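Local atomic coordinates of polymeric immunoglobulin receptor (Mus musculus, PDB entry 4NOF), a protein that probably binds polymeric immunoglobulins and carries them across epithelia, its ectodomain being released as secretory component. Residues E24-R29 with D102-D107; N86-Y91 with L108-P113. One frame throughout, in Å; residues are numbered along the deposited sequence.

Contact 1: residues E24-R29 with D102-D107; sequences ECPFKR and DKKNVD
CG of Asp102 stands anti to its own carbonyl carbon (chi1 -62°), and CG of Lys28 takes the same position (chi1 -53°), which brings the carboxylate against the first carbons of the lysine just beyond the end of strand 21-26. The backbone N of Lys28 donates to OD2 of Asp102 over 2.8 Å in a nearly straight bond, 164° at the hydrogen, arriving from above the carboxylate plane. Asn31 ND2 also bonds to OD2, so two donors grip that oxygen. Asp102 OD1 lies 3.6 Å from Lys28 CG, where the two side chains cross at about a right angle. No salt bridge follows, since Lys28 NZ remains 6.7 Å from Asp102 OD1. CB of Asp102 rests 3.7 Å from CB of Phe27, whose ring leads away to Phe76 and Ala95.

A second patch forms where Pro26 CD meets CG of Lys104 at 3.9 Å; the lysine chain then bends at chi2, and its NZ bonds to the carbonyl O of Asp9. Water fills in between the backbones: two molecules both donate to Pro26 O, one also to Asp102 O and the other to Lys103 O. Strands 21-26 and 102-111 are strands B and G of the V-set sandwich, and the contact joins the end of B to the start of G, across the two sheets, next to the CDR1-like and CDR3-like loops.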
loop_
_atom_site.group_PDB
_atom_site.type_symbol
_atom_site.label_atom_id
_atom_site.label_comp_id
_atom_site.label_asym_id
_atom_site.label_seq_id
_atom_site.Cartn_x
_atom_site.Cartn_y
_atom_site.Cartn_z
ATOM N N GLU A 24 -2.730 -5.053 -3.529
ATOM C CA GLU A 24 -3.976 -4.736 -4.195
ATOM C C GLU A 24 -4.796 -3.744 -3.376
ATOM O O GLU A 24 -5.111 -3.991 -2.186
ATOM C CB GLU A 24 -4.795 -6.008 -4.396
ATOM C CG GLU A 24 -6.039 -5.778 -5.239
ATOM C CD GLU A 24 -6.705 -7.082 -5.667
ATOM O OE1 GLU A 24 -6.019 -7.914 -6.304
ATOM O OE2 GLU A 24 -7.907 -7.256 -5.377
ATOM N N CYS A 25 -5.185 -2.644 -4.006
ATOM C CA CYS A 25 -5.929 -1.567 -3.351
ATOM C C CYS A 25 -7.265 -1.359 -4.071
ATOM O O CYS A 25 -7.333 -0.609 -5.057
ATOM C CB CYS A 25 -5.122 -0.271 -3.410
ATOM S SG CYS A 25 -3.567 -0.361 -2.472
ATOM N N PRO A 26 -8.324 -2.014 -3.590
ATOM C CA PRO A 26 -9.655 -1.822 -4.174
ATOM C C PRO A 26 -10.294 -0.496 -3.823
ATOM O O PRO A 26 -10.036 0.062 -2.769
ATOM C CB PRO A 26 -10.506 -2.970 -3.577
ATOM C CG PRO A 26 -9.657 -3.667 -2.578
ATOM C CD PRO A 26 -8.326 -2.968 -2.465
ATOM N N PHE A 27 -11.134 0.015 -4.720
ATOM C CA PHE A 27 -11.907 1.204 -4.445
ATOM C C PHE A 27 -13.203 1.188 -5.261
ATOM O O PHE A 27 -13.383 0.330 -6.130
ATOM C CB PHE A 27 -11.097 2.475 -4.722
ATOM C CG PHE A 27 -10.630 2.616 -6.138
ATOM C CD1 PHE A 27 -9.425 2.043 -6.564
ATOM C CD2 PHE A 27 -11.400 3.274 -7.069
ATOM C CE1 PHE A 27 -9.007 2.151 -7.896
ATOM C CE2 PHE A 27 -10.979 3.412 -8.390
ATOM C CZ PHE A 27 -9.792 2.849 -8.813
ATOM N N LYS A 28 -14.040 2.192 -5.008
ATOM C CA LYS A 28 -15.342 2.331 -5.647
ATOM C C LYS A 28 -15.358 3.426 -6.690
ATOM O O LYS A 28 -14.531 4.328 -6.709
ATOM C CB LYS A 28 -16.421 2.643 -4.603
ATOM C CG LYS A 28 -16.471 1.678 -3.438
ATOM C CD LYS A 28 -16.918 0.300 -3.855
ATOM C CE LYS A 28 -17.406 -0.482 -2.644
ATOM N NZ LYS A 28 -17.531 -1.916 -3.002
ATOM N N ARG A 29 -16.360 3.366 -7.558
ATOM C CA ARG A 29 -16.481 4.332 -8.658
ATOM C C ARG A 29 -16.426 5.801 -8.225
ATOM O O ARG A 29 -15.767 6.610 -8.874
ATOM C CB ARG A 29 -17.765 4.035 -9.464
ATOM C CG ARG A 29 -17.807 4.696 -10.831
ATOM C CD ARG A 29 -19.045 4.277 -11.606
ATOM N NE ARG A 29 -20.270 4.874 -11.059
ATOM C CZ ARG A 29 -21.121 4.280 -10.221
ATOM N NH1 ARG A 29 -20.917 3.035 -9.790
ATOM N NH2 ARG A 29 -22.199 4.945 -9.808
ATOM N N ASP A 102 -12.025 5.610 -0.115
ATOM C CA ASP A 102 -12.043 4.158 -0.011
ATOM C C ASP A 102 -10.689 3.720 0.539
ATOM O O ASP A 102 -9.660 4.082 -0.034
ATOM C CB ASP A 102 -12.317 3.523 -1.370
ATOM C CG ASP A 102 -13.684 3.900 -1.941
ATOM O OD1 ASP A 102 -14.700 3.846 -1.199
ATOM O OD2 ASP A 102 -13.744 4.268 -3.133
ATOM N N LYS A 103 -10.700 2.959 1.639
ATOM C CA LYS A 103 -9.469 2.553 2.318
ATOM C C LYS A 103 -9.433 1.047 2.396
ATOM O O LYS A 103 -10.485 0.378 2.472
ATOM C CB LYS A 103 -9.374 3.157 3.717
ATOM C CG LYS A 103 -9.230 4.657 3.773
ATOM C CD LYS A 103 -9.282 5.094 5.227
ATOM C CE LYS A 103 -9.310 6.592 5.364
ATOM N NZ LYS A 103 -9.149 6.997 6.787
ATOM N N LYS A 104 -8.230 0.487 2.334
ATOM C CA LYS A 104 -8.026 -0.936 2.519
ATOM C C LYS A 104 -6.821 -1.119 3.449
ATOM O O LYS A 104 -5.727 -0.578 3.186
ATOM C CB LYS A 104 -7.767 -1.643 1.184
ATOM C CG LYS A 104 -7.415 -3.137 1.272
ATOM C CD LYS A 104 -8.574 -3.973 1.752
ATOM C CE LYS A 104 -8.108 -5.381 2.071
ATOM N NZ LYS A 104 -9.232 -6.228 2.580
ATOM N N ASN A 105 -7.023 -1.871 4.527
ATOM C CA ASN A 105 -5.953 -2.199 5.427
ATOM C C ASN A 105 -5.129 -3.400 4.904
ATOM O O ASN A 105 -5.693 -4.430 4.534
ATOM C CB ASN A 105 -6.517 -2.522 6.832
ATOM C CG ASN A 105 -7.147 -1.312 7.484
ATOM O OD1 ASN A 105 -6.503 -0.272 7.625
ATOM N ND2 ASN A 105 -8.396 -1.439 7.877
ATOM N N VAL A 106 -3.807 -3.274 4.994
ATOM C CA VAL A 106 -2.848 -4.228 4.507
ATOM C C VAL A 106 -1.771 -4.458 5.564
ATOM O O VAL A 106 -1.357 -3.521 6.268
ATOM C CB VAL A 106 -2.171 -3.674 3.225
ATOM C CG1 VAL A 106 -0.991 -4.530 2.798
ATOM C CG2 VAL A 106 -3.214 -3.565 2.107
ATOM N N ASP A 107 -1.346 -5.712 5.736
ATOM C CA ASP A 107 -0.260 -6.037 6.658
ATOM C C ASP A 107 0.791 -6.798 5.868
ATOM O O ASP A 107 0.471 -7.791 5.203
ATOM C CB ASP A 107 -0.783 -6.904 7.813
ATOM C CG ASP A 107 0.154 -7.001 8.981
ATOM O OD1 ASP A 107 1.261 -6.426 9.013
ATOM O OD2 ASP A 107 -0.260 -7.664 9.957
HETATM O O HOH W 1 -8.146 1.768 -1.555
HETATM O O HOH W 2 -11.394 -0.299 -0.281
#

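Contact 2: residues N86-Y91 with L108-P113; sequences NDAGLY and LQVLAP
Gly89 and Leu108 form an antiparallel, hydrogen-bonded pair in the F-G hairpin of the V-set fold, next to a tyrosine corner built by Tyr91. This is the tight part of the contact. Gly89 N donates to Leu108 O and Leu108 N to Gly89 O, each over 2.9 Å, the second bond almost straight at 173°. Beside them Ala88 CA approaches Leu108 O to 3.3 Å in a CA-H...O contact. At the backbone angles of Gly89 a side chain would collide with the carbonyl oxygen of Ala88, so glycine suits the turn into the strand. Leu108 CD2 packs 3.7 Å from Asp87 O, and Ala88 CB meets Val110 CG2 at 4.0 Å.

In the corner, the Tyr91 hydroxyl donates over 2.6 Å to Asp87 O, in the carbonyl plane and on a lone pair. It tethers strand 89-95 to the preceding 3-10 turn, which Asp87 OD2 secures through Arg63 and Thr84 N. A phenylalanine in place of Tyr91 would probably leave Asp87 O and the hydroxyl of Tyr60, also bonded to Tyr91 OH, without this partner, and the turn less firmly held.

The loose side lies toward the chain end, where Leu111 to Pro113 make no contact with 86-91. Back in the packed part, the Tyr91 ring crosses Leu108 obliquely, its CE1 4.0 Å from Leu108 CB.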
loop_
_atom_site.group_PDB
_atom_site.type_symbol
_atom_site.label_atom_id
_atom_site.label_comp_id
_atom_site.label_asym_id
_atom_site.label_seq_id
_atom_site.Cartn_x
_atom_site.Cartn_y
_atom_site.Cartn_z
ATOM N N ASN A 86 12.446 -3.577 7.561
ATOM C CA ASN A 86 11.826 -2.313 7.904
ATOM C C ASN A 86 10.535 -2.017 7.120
ATOM O O ASN A 86 9.754 -1.181 7.540
ATOM C CB ASN A 86 12.811 -1.174 7.707
ATOM C CG ASN A 86 13.839 -1.084 8.849
ATOM O OD1 ASN A 86 13.688 -1.721 9.906
ATOM N ND2 ASN A 86 14.884 -0.305 8.628
ATOM N N ASP A 87 10.343 -2.702 5.992
ATOM C CA ASP A 87 9.096 -2.598 5.207
ATOM C C ASP A 87 7.930 -3.300 5.904
ATOM O O ASP A 87 6.789 -3.057 5.561
ATOM C CB ASP A 87 9.260 -3.201 3.806
ATOM C CG ASP A 87 10.213 -2.398 2.908
ATOM O OD1 ASP A 87 10.236 -1.150 3.032
ATOM O OD2 ASP A 87 10.902 -3.022 2.066
ATOM N N ALA A 88 8.204 -4.195 6.840
ATOM C CA ALA A 88 7.128 -4.911 7.498
ATOM C C ALA A 88 6.241 -3.978 8.275
ATOM O O ALA A 88 6.708 -3.001 8.879
ATOM C CB ALA A 88 7.663 -6.000 8.427
ATOM N N GLY A 89 4.958 -4.343 8.329
ATOM C CA GLY A 89 4.003 -3.661 9.178
ATOM C C GLY A 89 2.719 -3.338 8.432
ATOM O O GLY A 89 2.464 -3.846 7.329
ATOM N N LEU A 90 1.918 -2.482 9.061
ATOM C CA LEU A 90 0.610 -2.108 8.521
ATOM C C LEU A 90 0.716 -0.953 7.552
ATOM O O LEU A 90 1.485 -0.016 7.778
ATOM C CB LEU A 90 -0.349 -1.675 9.643
ATOM C CG LEU A 90 -0.805 -2.824 10.562
ATOM C CD1 LEU A 90 -1.466 -2.260 11.825
ATOM C CD2 LEU A 90 -1.702 -3.805 9.830
ATOM N N TYR A 91 -0.090 -1.044 6.488
ATOM C CA TYR A 91 -0.235 -0.021 5.467
ATOM C C TYR A 91 -1.724 0.215 5.222
ATOM O O TYR A 91 -2.588 -0.596 5.558
ATOM C CB TYR A 91 0.394 -0.464 4.154
ATOM C CG TYR A 91 1.897 -0.656 4.141
ATOM C CD1 TYR A 91 2.509 -1.763 4.741
ATOM C CD2 TYR A 91 2.715 0.232 3.433
ATOM C CE1 TYR A 91 3.863 -1.926 4.675
ATOM C CE2 TYR A 91 4.077 0.044 3.345
ATOM C CZ TYR A 91 4.657 -1.025 3.984
ATOM O OH TYR A 91 6.050 -1.198 3.884
ATOM N N LEU A 108 2.009 -6.263 5.857
ATOM C CA LEU A 108 3.133 -6.911 5.222
ATOM C C LEU A 108 4.003 -7.577 6.281
ATOM O O LEU A 108 4.520 -6.940 7.181
ATOM C CB LEU A 108 3.947 -5.899 4.413
ATOM C CG LEU A 108 5.109 -6.496 3.646
ATOM C CD1 LEU A 108 4.645 -7.595 2.700
ATOM C CD2 LEU A 108 5.825 -5.381 2.886
ATOM N N GLN A 109 4.125 -8.889 6.182
ATOM C CA GLN A 109 5.040 -9.650 7.017
ATOM C C GLN A 109 6.237 -10.011 6.155
ATOM O O GLN A 109 6.084 -10.594 5.068
ATOM C CB GLN A 109 4.327 -10.899 7.564
ATOM C CG GLN A 109 5.269 -11.812 8.351
ATOM C CD GLN A 109 4.529 -12.999 8.973
ATOM O OE1 GLN A 109 4.358 -14.045 8.341
ATOM N NE2 GLN A 109 4.075 -12.818 10.197
ATOM N N VAL A 110 7.406 -9.590 6.595
ATOM C CA VAL A 110 8.657 -9.854 5.929
ATOM C C VAL A 110 9.461 -10.824 6.796
ATOM O O VAL A 110 9.794 -10.548 7.945
ATOM C CB VAL A 110 9.474 -8.577 5.665
ATOM C CG1 VAL A 110 10.764 -8.925 4.914
ATOM C CG2 VAL A 110 8.666 -7.549 4.881
ATOM N N LEU A 111 9.785 -11.958 6.230
ATOM C CA LEU A 111 10.550 -12.970 6.964
ATOM C C LEU A 111 12.039 -12.738 6.718
ATOM O O LEU A 111 12.496 -12.717 5.582
ATOM C CB LEU A 111 10.128 -14.359 6.528
ATOM C CG LEU A 111 8.808 -14.892 7.106
ATOM C CD1 LEU A 111 7.577 -14.269 6.500
ATOM C CD2 LEU A 111 8.770 -16.393 6.909
ATOM N N ALA A 112 12.760 -12.549 7.795
ATOM C CA ALA A 112 14.142 -12.105 7.735
ATOM C C ALA A 112 15.023 -12.976 8.630
ATOM O O ALA A 112 14.533 -13.571 9.547
ATOM C CB ALA A 112 14.185 -10.671 8.173
ATOM N N PRO A 113 16.339 -13.029 8.346
ATOM C CA PRO A 113 17.256 -13.930 9.054
ATOM C C PRO A 113 17.328 -13.750 10.555
ATOM O O PRO A 113 17.281 -12.621 11.067
ATOM C CB PRO A 113 18.626 -13.615 8.442
ATOM C CG PRO A 113 18.370 -12.913 7.165
ATOM C CD PRO A 113 16.996 -12.324 7.230
#

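Both contacts use strand 102-111, its first half in contact 1 and its second in contact 2, on opposite sides of the domain centre with about 19 Å between contact centres. Contact 1 is a surface contact between strands of different sheets, and mixes one direct hydrogen bond and water bridges with a little carbon packing. Contact 2 is buried and lies between neighbouring strands of one sheet, where direct backbone pairing and apolar carbons take over. The two meet where Val106 O lies 2.8 Å from Tyr91 N, a probable hydrogen bond that continues the F-G pairing. The Cys25-Cys93 disulfide ties strand 21-26 of contact 1 to strand 89-95 of contact 2 through the sandwich.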